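Local coordinates for protein VESB protease (Vibrio cholerae, PDB 4LK4) that is a secreted serine protease of the trypsin family that probably cleaves internal peptide bonds in protein substrates, at residues 50-55 with 212-217; 54-59 with 101-106. The protein carries 1 engineered substitution. All blocks are in the same frame, centred on the assembly; numbering follows the deposited sequence.

Contact 1. Residues 50-55 with 212-217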
loop_
_atom_site.group_PDB
_atom_site.type_symbol
_atom_site.label_atom_id
_atom_site.label_comp_id
_atom_site.label_asym_id
_atom_site.label_seq_id
_atom_site.Cartn_x
_atom_site.Cartn_y
_atom_site.Cartn_z
ATOM N N TYR A 50 4.974 8.598 -4.570
ATOM C CA TYR A 50 4.448 7.480 -3.806
ATOM C C TYR A 50 3.589 7.857 -2.624
ATOM O O TYR A 50 3.910 8.760 -1.852
ATOM C CB TYR A 50 5.582 6.615 -3.317
ATOM C CG TYR A 50 6.448 6.083 -4.427
ATOM C CD1 TYR A 50 5.995 5.054 -5.234
ATOM C CD2 TYR A 50 7.728 6.605 -4.665
ATOM C CE1 TYR A 50 6.778 4.550 -6.259
ATOM C CE2 TYR A 50 8.531 6.099 -5.695
ATOM C CZ TYR A 50 8.044 5.070 -6.483
ATOM O OH TYR A 50 8.788 4.548 -7.504
ATOM N N VAL A 51 2.503 7.106 -2.484
ATOM C CA VAL A 51 1.554 7.235 -1.406
ATOM C C VAL A 51 1.413 5.895 -0.683
ATOM O O VAL A 51 1.375 4.840 -1.312
ATOM C CB VAL A 51 0.206 7.604 -1.999
ATOM C CG1 VAL A 51 -0.896 7.465 -0.973
ATOM C CG2 VAL A 51 0.266 9.011 -2.566
ATOM N N LEU A 52 1.331 5.949 0.637
ATOM C CA LEU A 52 1.198 4.768 1.485
ATOM C C LEU A 52 -0.239 4.688 1.930
ATOM O O LEU A 52 -0.842 5.712 2.314
ATOM C CB LEU A 52 2.067 4.924 2.721
ATOM C CG LEU A 52 1.998 3.813 3.762
ATOM C CD1 LEU A 52 2.350 2.460 3.167
ATOM C CD2 LEU A 52 2.906 4.127 4.950
ATOM N N THR A 53 -0.807 3.494 1.862
ATOM C CA THR A 53 -2.211 3.307 2.187
ATOM C C THR A 53 -2.461 1.850 2.527
ATOM O O THR A 53 -1.517 1.097 2.683
ATOM C CB THR A 53 -3.104 3.782 1.026
ATOM O OG1 THR A 53 -4.450 3.895 1.494
ATOM C CG2 THR A 53 -3.097 2.813 -0.101
ATOM N N ALA A 54 -3.719 1.456 2.643
ATOM C CA ALA A 54 -4.104 0.116 3.057
ATOM C C ALA A 54 -4.394 -0.711 1.809
ATOM O O ALA A 54 -4.913 -0.179 0.838
ATOM C CB ALA A 54 -5.337 0.199 3.943
ATOM N N ALA A 55 -4.059 -1.999 1.786
ATOM C CA ALA A 55 -4.346 -2.788 0.555
ATOM C C ALA A 55 -5.827 -2.995 0.314
ATOM O O ALA A 55 -6.275 -3.004 -0.834
ATOM C CB ALA A 55 -3.649 -4.129 0.572
ATOM N N LEU A 212 3.387 5.724 12.511
ATOM C CA LEU A 212 3.600 4.427 13.099
ATOM C C LEU A 212 2.724 3.389 12.390
ATOM O O LEU A 212 3.032 2.214 12.383
ATOM C CB LEU A 212 3.202 4.480 14.565
ATOM C CG LEU A 212 3.309 3.188 15.377
ATOM C CD1 LEU A 212 4.757 2.806 15.585
ATOM C CD2 LEU A 212 2.649 3.367 16.730
ATOM N N GLY A 213 1.603 3.805 11.830
ATOM C CA GLY A 213 0.636 2.832 11.395
ATOM C C GLY A 213 -0.262 3.317 10.294
ATOM O O GLY A 213 -0.235 4.506 9.958
ATOM N N ILE A 214 -1.057 2.376 9.761
ATOM C CA ILE A 214 -2.038 2.626 8.711
ATOM C C ILE A 214 -3.406 2.114 9.159
ATOM O O ILE A 214 -3.535 0.975 9.580
ATOM C CB ILE A 214 -1.686 1.860 7.424
ATOM C CG1 ILE A 214 -0.291 2.212 6.944
ATOM C CG2 ILE A 214 -2.643 2.212 6.305
ATOM C CD1 ILE A 214 0.253 1.226 5.940
ATOM N N VAL A 215 -4.449 2.921 9.021
ATOM C CA VAL A 215 -5.744 2.486 9.492
ATOM C C VAL A 215 -6.198 1.279 8.699
ATOM O O VAL A 215 -6.212 1.345 7.473
ATOM C CB VAL A 215 -6.749 3.618 9.370
ATOM C CG1 VAL A 215 -8.157 3.129 9.718
ATOM C CG2 VAL A 215 -6.335 4.751 10.293
ATOM N N SER A 216 -6.537 0.176 9.375
ATOM C CA SER A 216 -6.924 -1.058 8.686
ATOM C C SER A 216 -8.376 -1.478 8.992
ATOM O O SER A 216 -9.202 -1.502 8.116
ATOM C CB SER A 216 -5.942 -2.197 9.000
ATOM O OG SER A 216 -6.320 -3.445 8.364
ATOM N N TRP A 217 -8.696 -1.804 10.234
ATOM C CA TRP A 217 -10.062 -2.285 10.546
ATOM C C TRP A 217 -10.370 -2.215 12.039
ATOM O O TRP A 217 -9.535 -1.693 12.807
ATOM C CB TRP A 217 -10.264 -3.704 10.005
ATOM C CG TRP A 217 -9.493 -4.770 10.719
ATOM C CD1 TRP A 217 -8.202 -5.153 10.474
ATOM C CD2 TRP A 217 -9.976 -5.646 11.749
ATOM N NE1 TRP A 217 -7.848 -6.194 11.300
ATOM C CE2 TRP A 217 -8.916 -6.509 12.096
ATOM C CE3 TRP A 217 -11.195 -5.774 12.424
ATOM C CZ2 TRP A 217 -9.039 -7.478 13.076
ATOM C CZ3 TRP A 217 -11.312 -6.735 13.414
ATOM C CH2 TRP A 217 -10.241 -7.579 13.725
#

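Contact 2. Residues 54-59 with 101-106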
loop_
_atom_site.group_PDB
_atom_site.type_symbol
_atom_site.label_atom_id
_atom_site.label_comp_id
_atom_site.label_asym_id
_atom_site.label_seq_id
_atom_site.Cartn_x
_atom_site.Cartn_y
_atom_site.Cartn_z
ATOM N N ALA A 54 -3.719 1.456 2.643
ATOM C CA ALA A 54 -4.104 0.116 3.057
ATOM C C ALA A 54 -4.394 -0.711 1.809
ATOM O O ALA A 54 -4.913 -0.179 0.838
ATOM C CB ALA A 54 -5.337 0.199 3.943
ATOM N N ALA A 55 -4.059 -1.999 1.786
ATOM C CA ALA A 55 -4.346 -2.788 0.555
ATOM C C ALA A 55 -5.827 -2.995 0.314
ATOM O O ALA A 55 -6.275 -3.004 -0.834
ATOM C CB ALA A 55 -3.649 -4.129 0.572
ATOM N N HIS A 56 -6.609 -3.172 1.366
ATOM C CA HIS A 56 -8.010 -3.490 1.113
ATOM C C HIS A 56 -8.824 -2.336 0.497
ATOM O O HIS A 56 -9.885 -2.575 -0.039
ATOM C CB HIS A 56 -8.694 -4.032 2.356
ATOM C CG HIS A 56 -9.175 -2.977 3.274
ATOM N ND1 HIS A 56 -8.437 -2.547 4.354
ATOM C CD2 HIS A 56 -10.333 -2.274 3.294
ATOM C CE1 HIS A 56 -9.116 -1.622 5.000
ATOM N NE2 HIS A 56 -10.268 -1.436 4.378
ATOM N N CYS A 57 -8.325 -1.107 0.546
ATOM C CA CYS A 57 -8.909 0.007 -0.225
ATOM C C CYS A 57 -9.039 -0.319 -1.720
ATOM O O CYS A 57 -9.812 0.327 -2.441
ATOM C CB CYS A 57 -8.039 1.256 -0.073
ATOM S SG CYS A 57 -8.007 1.906 1.617
ATOM N N PHE A 58 -8.260 -1.286 -2.204
ATOM C CA PHE A 58 -8.284 -1.624 -3.614
ATOM C C PHE A 58 -8.803 -3.016 -3.909
ATOM O O PHE A 58 -8.647 -3.469 -5.016
ATOM C CB PHE A 58 -6.892 -1.420 -4.219
ATOM C CG PHE A 58 -6.316 -0.081 -3.928
ATOM C CD1 PHE A 58 -6.791 1.026 -4.567
ATOM C CD2 PHE A 58 -5.324 0.071 -3.006
ATOM C CE1 PHE A 58 -6.296 2.266 -4.304
ATOM C CE2 PHE A 58 -4.820 1.308 -2.731
ATOM C CZ PHE A 58 -5.328 2.419 -3.368
ATOM N N ASP A 59 -9.462 -3.682 -2.955
ATOM C CA ASP A 59 -10.049 -5.014 -3.233
ATOM C C ASP A 59 -10.815 -5.002 -4.561
ATOM O O ASP A 59 -10.721 -5.950 -5.363
ATOM C CB ASP A 59 -10.999 -5.478 -2.114
ATOM C CG ASP A 59 -10.274 -5.931 -0.825
ATOM O OD1 ASP A 59 -9.124 -6.409 -0.875
ATOM O OD2 ASP A 59 -10.899 -5.826 0.261
ATOM N N LEU A 101 -4.649 -9.420 7.174
ATOM C CA LEU A 101 -3.219 -9.350 7.448
ATOM C C LEU A 101 -2.429 -8.803 6.248
ATOM O O LEU A 101 -2.801 -8.972 5.097
ATOM C CB LEU A 101 -2.635 -10.701 7.870
ATOM C CG LEU A 101 -3.266 -11.417 9.076
ATOM C CD1 LEU A 101 -2.525 -12.722 9.333
ATOM C CD2 LEU A 101 -3.286 -10.573 10.339
ATOM N N ASN A 102 -1.326 -8.153 6.566
ATOM C CA ASN A 102 -0.457 -7.509 5.620
ATOM C C ASN A 102 -1.221 -6.531 4.776
ATOM O O ASN A 102 -1.055 -6.484 3.568
ATOM C CB ASN A 102 0.272 -8.540 4.783
ATOM C CG ASN A 102 0.855 -9.637 5.631
ATOM O OD1 ASN A 102 1.614 -9.384 6.573
ATOM N ND2 ASN A 102 0.474 -10.867 5.331
ATOM N N ASP A 103 -2.044 -5.734 5.448
ATOM C CA ASP A 103 -2.938 -4.808 4.789
ATOM C C ASP A 103 -2.179 -3.540 4.480
ATOM O O ASP A 103 -2.286 -2.553 5.180
ATOM C CB ASP A 103 -4.139 -4.515 5.680
ATOM C CG ASP A 103 -5.245 -3.757 4.967
ATOM O OD1 ASP A 103 -5.242 -3.680 3.718
ATOM O OD2 ASP A 103 -6.140 -3.238 5.684
ATOM N N ILE A 104 -1.392 -3.584 3.416
ATOM C CA ILE A 104 -0.613 -2.442 3.051
ATOM C C ILE A 104 -0.438 -2.383 1.549
ATOM O O ILE A 104 -0.368 -3.411 0.887
ATOM C CB ILE A 104 0.736 -2.490 3.762
ATOM C CG1 ILE A 104 1.514 -1.191 3.537
ATOM C CG2 ILE A 104 1.540 -3.711 3.327
ATOM C CD1 ILE A 104 2.749 -1.069 4.400
ATOM N N ALA A 105 -0.359 -1.151 1.041
ATOM C CA ALA A 105 -0.236 -0.900 -0.385
ATOM C C ALA A 105 0.478 0.399 -0.680
ATOM O O ALA A 105 0.442 1.306 0.106
ATOM C CB ALA A 105 -1.622 -0.876 -1.032
ATOM N N ILE A 106 1.080 0.477 -1.859
ATOM C CA ILE A 106 1.702 1.701 -2.357
ATOM C C ILE A 106 0.947 2.140 -3.606
ATOM O O ILE A 106 0.662 1.325 -4.473
ATOM C CB ILE A 106 3.179 1.471 -2.769
ATOM C CG1 ILE A 106 4.034 1.155 -1.544
ATOM C CG2 ILE A 106 3.747 2.667 -3.527
ATOM C CD1 ILE A 106 4.006 2.237 -0.488
#

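Contact 1. Residues 50-55 with 212-217
I214 reaches across to L52, T53 and A54 and supplies the largest share of the 174 Å² buried here. Its CB is directed at 50-55, and the two branches beyond it do the touching. CG2, anti to the backbone N, comes down beside the T53-A54 peptide, 3.9 Å from A54 N, and also meets the A54 methyl, with CG2 and CB 4.1 Å apart. CG1 lies beside the backbone N (chi1 -56°) and carries CD1 on in an extended chain (chi2 164°). That tip ends between T53 O, 3.7 Å from I214 CD1, and the isobutyl fork of L52, where L52 CD1 is also 3.7 Å from I214 CD1; the two side chains cross obliquely. The arrangement belongs to the two-barrel fold of trypsin-like proteases: strand 50-53 comes from the six-stranded N-terminal barrel, strand 211-216 from the other, and this is apolar packing where they face each other. The A54 CB also lies 3.8 Å from V215 O, the next carbonyl along. Behind the interface, T53 turns its OG1 back into its own barrel, hydrogen-bonded to G42 O, while L52 rests on S44 and L46.

Contact 2. Residues 54-59 with 101-106
D103 grips the start of the turn at H56 with both oxygens of its carboxylate and, of all residues here, has the most surface covered. Its CG lies anti to the backbone N (chi1 -169°), which carries the carboxylate across to 54-59. OD1 takes the backbone N-H of H56 on its syn lone pair, with H56 N and D103 OD1 2.8 Å apart; A55 N is equally close to it. OD2 receives the ring N-H of H56, also on the syn side: ND1 to OD2 is 2.7 Å at 157°, with OD2 close to the ring plane. A weak second bond runs from ND1 to OD1. Ring and carboxylate planes are turned 38° apart, and the double hold on backbone and ring fixes how the imidazole is rotated. The sequence TAAHC around H56 and this His-carboxylate bond match the histidine and aspartate of the trypsin-family catalytic triad. A55 and A105 make the apolar half. The A105 methyl sits 3.7 Å from A55 CA, and the edge of the F58 ring meets it with CE2 4.2 Å from A105 CB. A55 CB lies against the I104 carbonyl, 3.4 Å from I104 O. A105 begins strand 105-109, which pairs with strand 50-53, while I106 makes a backbone hydrogen bond with Y90 of strand 82-91. The disulfide C57-C41 ties the turn to strand 39-46, and the I104 side chain touches W240 and I241 of helix 238-243.

Contacts 1 and 2 share A54 and A55, with centres about 7 Å apart. Within the first barrel they are joined by a backbone bond, T53 O to A105 N at 3.0 Å, and by T53 CG2 packing on F58 CE2 at 3.5 Å. Across the barrel interface S216, just past I214 of contact 1, hydrogen-bonds through OG to D103 OD2 at 2.7 Å, giving that oxygen a second partner besides the H56 ring. S216 O also lies 3.1 Å from H56 CE1. S216 thus meets the His-Asp pair from the second barrel, consistent with the family's triad arrangement. H56 also touches A199, which stands where the family has its nucleophilic serine and is consistent with this protein's engineered substitution.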